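Putative polyphosphate kinase 2 (PDB 3CZP) transfers phosphate from inorganic polyphosphate to AMP to make ADP, with magnesium as cofactor, and does the same less efficiently with GMP. Local coordinates at residues I435-E438 with D439-R443; A336-E339 with E340-A343; S264-L267 with G268-L271. All coordinates share one frame; numbering follows the deposited sequence.

Contact 1: I435-E438 with D439-R443; sequences ITEE and DWRNR
I435 reaches over to W440 and D439 and crosses both side chains at about a right angle. Its CG2 carries the contact. CG2 is anti to the backbone N of I435 (chi1 -73° for CG1), which sets the methyl between the indole and the carboxylate. It approaches W440 NE1 obliquely, at 3.2 Å. The same methyl lies 3.3 Å from D439 OD2, and I435 CD1 also touches that oxygen. D439 thus turns one carboxylate oxygen to isoleucine carbons and the other to T436. T436 comes in at about a right angle to D439, and its OG1 donates to D439 OD1. The modelled separation of OG1 and OD1, 2.4 Å, is very short, so its exact value is doubtful.

Further out, E437 and R441 lie side by side and point the same way. Their carboxylate and guanidinium planes are 54° apart. The salt bridge from E437 OE2 to R441 NH1 spans 3.6 Å. The backbone closes the turn through E438 O. N442 N donates to E438 O at 3.0 Å. R441 N adds a weak bond to the same oxygen.

The turn lies in the loop between helices 415-427 and 446-460, a position consistent with the lid of P-loop kinases. F422 of helix 415-427 meets the W440 ring edge-to-face. D439 and N442 both touch D309, which belongs to the P-loop sequence GNDAAGKG.

The chemistry is split. The E437-R441 pair lies at the exposed surface, where solvent probably weakens it. D439 is buried, and its backbone N is covered without any partner in the model. Of its two carboxylate oxygens, OD1 has the T436 hydroxyl as a polar partner, while OD2 packs against I435 carbons.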
loop_
_atom_site.group_PDB
_atom_site.type_symbol
_atom_site.label_atom_id
_atom_site.label_comp_id
_atom_site.label_asym_id
_atom_site.label_seq_id
_atom_site.Cartn_x
_atom_site.Cartn_y
_atom_site.Cartn_z
ATOM N N ILE A 435 -10.303 2.426 -32.466
ATOM C CA ILE A 435 -8.846 2.183 -32.554
ATOM C C ILE A 435 -8.033 3.485 -32.510
ATOM O O ILE A 435 -8.107 4.319 -33.421
ATOM C CB ILE A 435 -8.473 1.346 -33.817
ATOM C CG1 ILE A 435 -8.895 -0.122 -33.627
ATOM C CG2 ILE A 435 -6.968 1.437 -34.125
ATOM C CD1 ILE A 435 -8.079 -0.884 -32.570
ATOM N N THR A 436 -7.235 3.625 -31.455
ATOM C CA THR A 436 -6.715 4.927 -31.037
ATOM C C THR A 436 -5.586 5.454 -31.936
ATOM O O THR A 436 -5.144 4.771 -32.873
ATOM C CB THR A 436 -6.264 4.876 -29.549
ATOM O OG1 THR A 436 -5.198 3.932 -29.397
ATOM C CG2 THR A 436 -7.428 4.464 -28.641
ATOM N N GLU A 437 -5.150 6.686 -31.660
ATOM C CA GLU A 437 -4.098 7.366 -32.444
ATOM C C GLU A 437 -2.759 6.598 -32.460
ATOM O O GLU A 437 -2.037 6.611 -33.464
ATOM C CB GLU A 437 -3.881 8.799 -31.913
ATOM C CG GLU A 437 -2.926 9.667 -32.758
ATOM C CD GLU A 437 -2.782 11.100 -32.238
ATOM O OE1 GLU A 437 -2.704 11.295 -31.006
ATOM O OE2 GLU A 437 -2.731 12.032 -33.070
ATOM N N GLU A 438 -2.453 5.918 -31.352
ATOM C CA GLU A 438 -1.142 5.292 -31.130
ATOM C C GLU A 438 -0.943 3.909 -31.770
ATOM O O GLU A 438 0.155 3.612 -32.238
ATOM C CB GLU A 438 -0.837 5.196 -29.623
ATOM C CG GLU A 438 -1.795 4.297 -28.808
ATOM C CD GLU A 438 -1.185 3.811 -27.503
ATOM O OE1 GLU A 438 -0.420 4.574 -26.876
ATOM O OE2 GLU A 438 -1.471 2.661 -27.110
ATOM N N ASP A 439 -1.971 3.058 -31.774
ATOM C CA ASP A 439 -1.790 1.670 -32.235
ATOM C C ASP A 439 -1.928 1.506 -33.763
ATOM O O ASP A 439 -1.872 0.387 -34.275
ATOM C CB ASP A 439 -2.659 0.672 -31.448
ATOM C CG ASP A 439 -4.137 1.051 -31.407
ATOM O OD1 ASP A 439 -4.479 2.143 -30.908
ATOM O OD2 ASP A 439 -4.964 0.226 -31.844
ATOM N N TRP A 440 -2.089 2.623 -34.478
ATOM C CA TRP A 440 -1.770 2.688 -35.919
ATOM C C TRP A 440 -0.270 2.936 -36.147
ATOM O O TRP A 440 0.280 2.520 -37.167
ATOM C CB TRP A 440 -2.600 3.764 -36.632
ATOM C CG TRP A 440 -3.985 3.311 -36.904
ATOM C CD1 TRP A 440 -5.123 3.734 -36.284
ATOM C CD2 TRP A 440 -4.385 2.309 -37.851
ATOM N NE1 TRP A 440 -6.216 3.071 -36.800
ATOM C CE2 TRP A 440 -5.792 2.188 -37.761
ATOM C CE3 TRP A 440 -3.693 1.504 -38.769
ATOM C CZ2 TRP A 440 -6.525 1.294 -38.559
ATOM C CZ3 TRP A 440 -4.422 0.612 -39.565
ATOM C CH2 TRP A 440 -5.824 0.518 -39.452
ATOM N N ARG A 441 0.376 3.609 -35.194
ATOM C CA ARG A 441 1.830 3.769 -35.200
ATOM C C ARG A 441 2.538 2.461 -34.799
ATOM O O ARG A 441 3.451 2.037 -35.505
ATOM C CB ARG A 441 2.273 4.948 -34.305
ATOM C CG ARG A 441 1.673 6.308 -34.713
ATOM C CD ARG A 441 2.017 7.430 -33.732
ATOM N NE ARG A 441 1.198 8.628 -33.958
ATOM C CZ ARG A 441 1.405 9.824 -33.397
ATOM N NH1 ARG A 441 0.591 10.837 -33.681
ATOM N NH2 ARG A 441 2.418 10.029 -32.558
ATOM N N ASN A 442 2.117 1.822 -33.697
ATOM C CA ASN A 442 2.685 0.513 -33.252
ATOM C C ASN A 442 2.639 -0.586 -34.330
ATOM O O ASN A 442 3.482 -1.493 -34.346
ATOM C CB ASN A 442 1.965 -0.027 -31.999
ATOM C CG ASN A 442 2.230 0.799 -30.732
ATOM O OD1 ASN A 442 3.261 1.472 -30.602
ATOM N ND2 ASN A 442 1.293 0.727 -29.780
ATOM N N ARG A 443 1.635 -0.503 -35.201
ATOM C CA ARG A 443 1.457 -1.439 -36.307
ATOM C C ARG A 443 2.581 -1.282 -37.355
ATOM O O ARG A 443 2.986 -2.259 -37.985
ATOM C CB ARG A 443 0.060 -1.239 -36.910
ATOM C CG ARG A 443 -0.182 -1.931 -38.246
ATOM C CD ARG A 443 -1.639 -1.746 -38.726
ATOM N NE ARG A 443 -1.894 -2.488 -39.966
ATOM C CZ ARG A 443 -2.024 -3.810 -40.040
ATOM N NH1 ARG A 443 -1.926 -4.569 -38.954
ATOM N NH2 ARG A 443 -2.222 -4.385 -41.206
#

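Contact 2: A336-E339 with E340-A343; sequences APTE and EERA
T338 N donates to E341 OE1 at 2.8 Å. The donor sits above the carboxylate plane, 36° out of it. OE1 also rests 3.1 Å from P337 CA. A water gives a further bond to OE1 and bridges it to A336 O. The first torsion of E341 (chi1 -69°) directs its chain toward T338, and the extended chain beyond CG carries OE1 to T338 N.

R342 folds back from the other end. Its chain bends at chi3 (-47°), and one guanidinium face covers T338 C and E339 CA. R342 NH1 makes a weak bond to P337 O. Nearer its backbone, R342 packs CG on P337 CG at 3.7 Å, the two side chains crossing at about a right angle.

T338 is the N-cap of the short helix 339-342. Its N-H held by the glutamate three residues on is one half of a capping box. The helix itself is secured by R342 N to T338 O at 2.9 Å and by A343 N to E339 O at 3.2 Å.

The next shell fixes these groups. E341 OE2 forms a salt bridge with R352, and E341 also packs on W348 and R349. In the E340 conformer modelled here, T338 OG1 is hydrogen-bonded to E340 OE1 of the second subunit, and E340 OE1 to T338 OG1 of that subunit. E340 OE1 also pairs with R352 of the second subunit.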
loop_
_atom_site.group_PDB
_atom_site.type_symbol
_atom_site.label_atom_id
_atom_site.label_comp_id
_atom_site.label_asym_id
_atom_site.label_seq_id
_atom_site.Cartn_x
_atom_site.Cartn_y
_atom_site.Cartn_z
ATOM N N ALA A 336 0.786 2.588 -17.626
ATOM C CA ALA A 336 1.880 3.507 -17.304
ATOM C C ALA A 336 1.999 3.541 -15.774
ATOM O O ALA A 336 0.976 3.520 -15.072
ATOM C CB ALA A 336 1.559 4.928 -17.920
ATOM N N PRO A 337 3.235 3.515 -15.232
ATOM C CA PRO A 337 3.284 3.595 -13.786
ATOM C C PRO A 337 2.738 4.893 -13.139
ATOM O O PRO A 337 2.880 5.976 -13.686
ATOM C CB PRO A 337 4.763 3.445 -13.485
ATOM C CG PRO A 337 5.423 3.928 -14.755
ATOM C CD PRO A 337 4.572 3.372 -15.808
ATOM N N THR A 338 2.088 4.746 -11.982
ATOM C CA THR A 338 1.617 5.884 -11.204
ATOM C C THR A 338 2.824 6.543 -10.494
ATOM O O THR A 338 3.951 6.030 -10.552
ATOM C CB THR A 338 0.555 5.429 -10.169
ATOM O OG1 THR A 338 1.178 4.514 -9.258
ATOM C CG2 THR A 338 -0.558 4.709 -10.809
ATOM N N GLU A 339 2.590 7.673 -9.866
ATOM C CA GLU A 339 3.629 8.446 -9.155
ATOM C C GLU A 339 4.386 7.636 -8.075
ATOM O O GLU A 339 5.632 7.674 -7.973
ATOM C CB GLU A 339 2.944 9.698 -8.563
ATOM C CG GLU A 339 3.623 10.381 -7.418
ATOM C CD GLU A 339 3.203 11.847 -7.282
ATOM O OE1 GLU A 339 2.051 12.179 -7.669
ATOM O OE2 GLU A 339 4.065 12.632 -6.827
ATOM N N GLU A 340 3.613 6.899 -7.277
ATOM C CA GLU A 340 4.150 6.056 -6.215
ATOM C C GLU A 340 4.903 4.841 -6.744
ATOM O O GLU A 340 5.765 4.317 -6.030
ATOM C CB GLU A 340 3.042 5.642 -5.220
ATOM C CG GLU A 340 2.780 6.711 -4.155
ATOM C CD GLU A 340 1.566 6.463 -3.247
ATOM O OE1 GLU A 340 1.098 7.467 -2.697
ATOM O OE2 GLU A 340 1.098 5.305 -3.060
ATOM N N GLU A 341 4.565 4.375 -7.961
ATOM C CA GLU A 341 5.322 3.358 -8.654
ATOM C C GLU A 341 6.611 3.885 -9.295
ATOM O O GLU A 341 7.627 3.182 -9.332
ATOM C CB GLU A 341 4.506 2.721 -9.750
ATOM C CG GLU A 341 3.359 1.875 -9.140
ATOM C CD GLU A 341 2.333 1.477 -10.139
ATOM O OE1 GLU A 341 2.250 2.082 -11.266
ATOM O OE2 GLU A 341 1.556 0.584 -9.762
ATOM N N ARG A 342 6.551 5.107 -9.800
ATOM C CA ARG A 342 7.720 5.714 -10.398
ATOM C C ARG A 342 8.843 6.054 -9.351
ATOM O O ARG A 342 10.024 6.116 -9.692
ATOM C CB ARG A 342 7.288 6.942 -11.166
ATOM C CG ARG A 342 6.590 6.632 -12.508
ATOM C CD ARG A 342 6.474 7.902 -13.404
ATOM N NE ARG A 342 5.959 9.071 -12.647
ATOM C CZ ARG A 342 4.677 9.482 -12.579
ATOM N NH1 ARG A 342 3.682 8.887 -13.250
ATOM N NH2 ARG A 342 4.372 10.549 -11.839
ATOM N N ALA A 343 8.455 6.259 -8.088
ATOM C CA ALA A 343 9.375 6.565 -6.975
ATOM C C ALA A 343 10.082 5.308 -6.493
ATOM O O ALA A 343 10.879 5.371 -5.560
ATOM C CB ALA A 343 8.608 7.187 -5.834
HETATM O O HOH W 1 0.206 2.093 -13.113
#

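Contact 3: S264-L267 with G268-L271; sequences SLDL and GQYL
Q269 curls back over D266 in a type I beta turn that runs from D266 to Q269. The turn lies in the loop between helix 260-263 and helix 273-292. It also holds an Asx turn, because the D266 carboxylate accepts the N-H of G268 two residues ahead.

The Q269 side chain follows the D266 carbonyl oxygen along its whole length. CB starts 3.9 Å from D266 O. CG is anti to the carbonyl carbon of Q269 (chi1 -62°), and this turns the chain back toward the start of the turn. CG comes to 3.4 Å from D266 O and also touches D266 OD2 more loosely. CD stays close to the same carbonyl oxygen, at 3.6 Å. At the tip, NE2 donates to D266 O at 2.8 Å. The bond is nearly straight, in the carbonyl plane and on a lone pair. D266 O also lies close to the amide plane of Q269. One good bond therefore ties the glutamine amide to the first residue of the turn and limits the rotation of the amide.

The side chains of D266 and Q269 meet at a slant, with carboxylate and amide planes only 25° apart. L267, at the second position of the turn, packs on E471 of strand 467-471 and on D414 and N473. Q269 touches E471 too, and F477 of helix 475-496. The turn is thus laid against the end strand of the second domain's parallel sheet, although D266 and G268 themselves are exposed.

With chi1 of D266 at 179°, CG points away from the backbone N and lies beside the carbonyl carbon, which brings OD1 to the N-H of G268. G268 N meets D266 OD1 at 3.0 Å, on the anti side and 28° out of the carboxylate plane.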
loop_
_atom_site.group_PDB
_atom_site.type_symbol
_atom_site.label_atom_id
_atom_site.label_comp_id
_atom_site.label_asym_id
_atom_site.label_seq_id
_atom_site.Cartn_x
_atom_site.Cartn_y
_atom_site.Cartn_z
ATOM N N SER A 264 7.623 -19.696 -37.152
ATOM C CA SER A 264 7.286 -21.118 -37.244
ATOM C C SER A 264 5.911 -21.511 -36.679
ATOM O O SER A 264 5.488 -22.654 -36.840
ATOM C CB SER A 264 8.380 -21.995 -36.635
ATOM O OG SER A 264 8.272 -22.071 -35.224
ATOM N N LEU A 265 5.191 -20.595 -36.038
ATOM C CA LEU A 265 3.813 -20.911 -35.614
ATOM C C LEU A 265 2.884 -21.155 -36.780
ATOM O O LEU A 265 2.990 -20.506 -37.824
ATOM C CB LEU A 265 3.191 -19.786 -34.795
ATOM C CG LEU A 265 3.781 -19.622 -33.410
ATOM C CD1 LEU A 265 3.244 -18.338 -32.815
ATOM C CD2 LEU A 265 3.395 -20.836 -32.595
ATOM N N ASP A 266 1.945 -22.059 -36.556
ATOM C CA ASP A 266 0.900 -22.335 -37.518
ATOM C C ASP A 266 -0.344 -21.565 -37.075
ATOM O O ASP A 266 -1.190 -22.051 -36.316
ATOM C CB ASP A 266 0.663 -23.831 -37.605
ATOM C CG ASP A 266 -0.421 -24.195 -38.575
ATOM O OD1 ASP A 266 -1.047 -23.266 -39.149
ATOM O OD2 ASP A 266 -0.666 -25.414 -38.735
ATOM N N LEU A 267 -0.456 -20.358 -37.609
ATOM C CA LEU A 267 -1.535 -19.454 -37.252
ATOM C C LEU A 267 -2.808 -19.751 -38.041
ATOM O O LEU A 267 -3.792 -19.020 -37.920
ATOM C CB LEU A 267 -1.108 -18.014 -37.506
ATOM C CG LEU A 267 0.094 -17.443 -36.769
ATOM C CD1 LEU A 267 0.232 -15.995 -37.140
ATOM C CD2 LEU A 267 -0.050 -17.602 -35.263
ATOM N N GLY A 268 -2.771 -20.814 -38.854
ATOM C CA GLY A 268 -3.933 -21.323 -39.591
ATOM C C GLY A 268 -4.843 -22.212 -38.747
ATOM O O GLY A 268 -5.871 -22.639 -39.222
ATOM N N GLN A 269 -4.500 -22.465 -37.486
ATOM C CA GLN A 269 -5.325 -23.367 -36.651
ATOM C C GLN A 269 -6.607 -22.729 -36.104
ATOM O O GLN A 269 -6.642 -21.524 -35.845
ATOM C CB GLN A 269 -4.514 -23.886 -35.480
ATOM C CG GLN A 269 -3.310 -24.710 -35.867
ATOM C CD GLN A 269 -2.440 -24.953 -34.677
ATOM O OE1 GLN A 269 -2.546 -25.988 -34.027
ATOM N NE2 GLN A 269 -1.613 -23.975 -34.343
ATOM N N TYR A 270 -7.634 -23.565 -35.913
ATOM C CA TYR A 270 -8.945 -23.117 -35.428
ATOM C C TYR A 270 -9.828 -24.221 -34.802
ATOM O O TYR A 270 -9.502 -25.395 -34.840
ATOM C CB TYR A 270 -9.723 -22.443 -36.563
ATOM C CG TYR A 270 -10.158 -23.371 -37.670
ATOM C CD1 TYR A 270 -11.456 -23.879 -37.709
ATOM C CD2 TYR A 270 -9.266 -23.756 -38.665
ATOM C CE1 TYR A 270 -11.864 -24.733 -38.723
ATOM C CE2 TYR A 270 -9.663 -24.630 -39.689
ATOM C CZ TYR A 270 -10.968 -25.097 -39.714
ATOM O OH TYR A 270 -11.363 -25.944 -40.703
ATOM N N LEU A 271 -10.931 -23.787 -34.198
ATOM C CA LEU A 271 -11.927 -24.657 -33.602
ATOM C C LEU A 271 -13.300 -24.325 -34.181
ATOM O O LEU A 271 -13.707 -23.145 -34.242
ATOM C CB LEU A 271 -11.952 -24.495 -32.072
ATOM C CG LEU A 271 -11.001 -25.341 -31.226
ATOM C CD1 LEU A 271 -11.175 -25.059 -29.705
ATOM C CD2 LEU A 271 -11.200 -26.841 -31.562
#

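In the fold
The three contacts are local turns, met along the chain in the order 3, 2, 1. None touches another. Contact 3 lies in the loop before helix 273-292, against edge strand 467-471. Contact 2 follows strand 330-333, at the opposite edge of the same sheet, and faces the second subunit. Their centres are 39 Å apart. Contact 1 has its centre 24 Å from that of contact 2 and 25 Å from that of contact 3. Its nearest atoms are about 9 Å from contact 2 and about 12 Å from contact 3. Contact 1 touches D309 of the P-loop sequence.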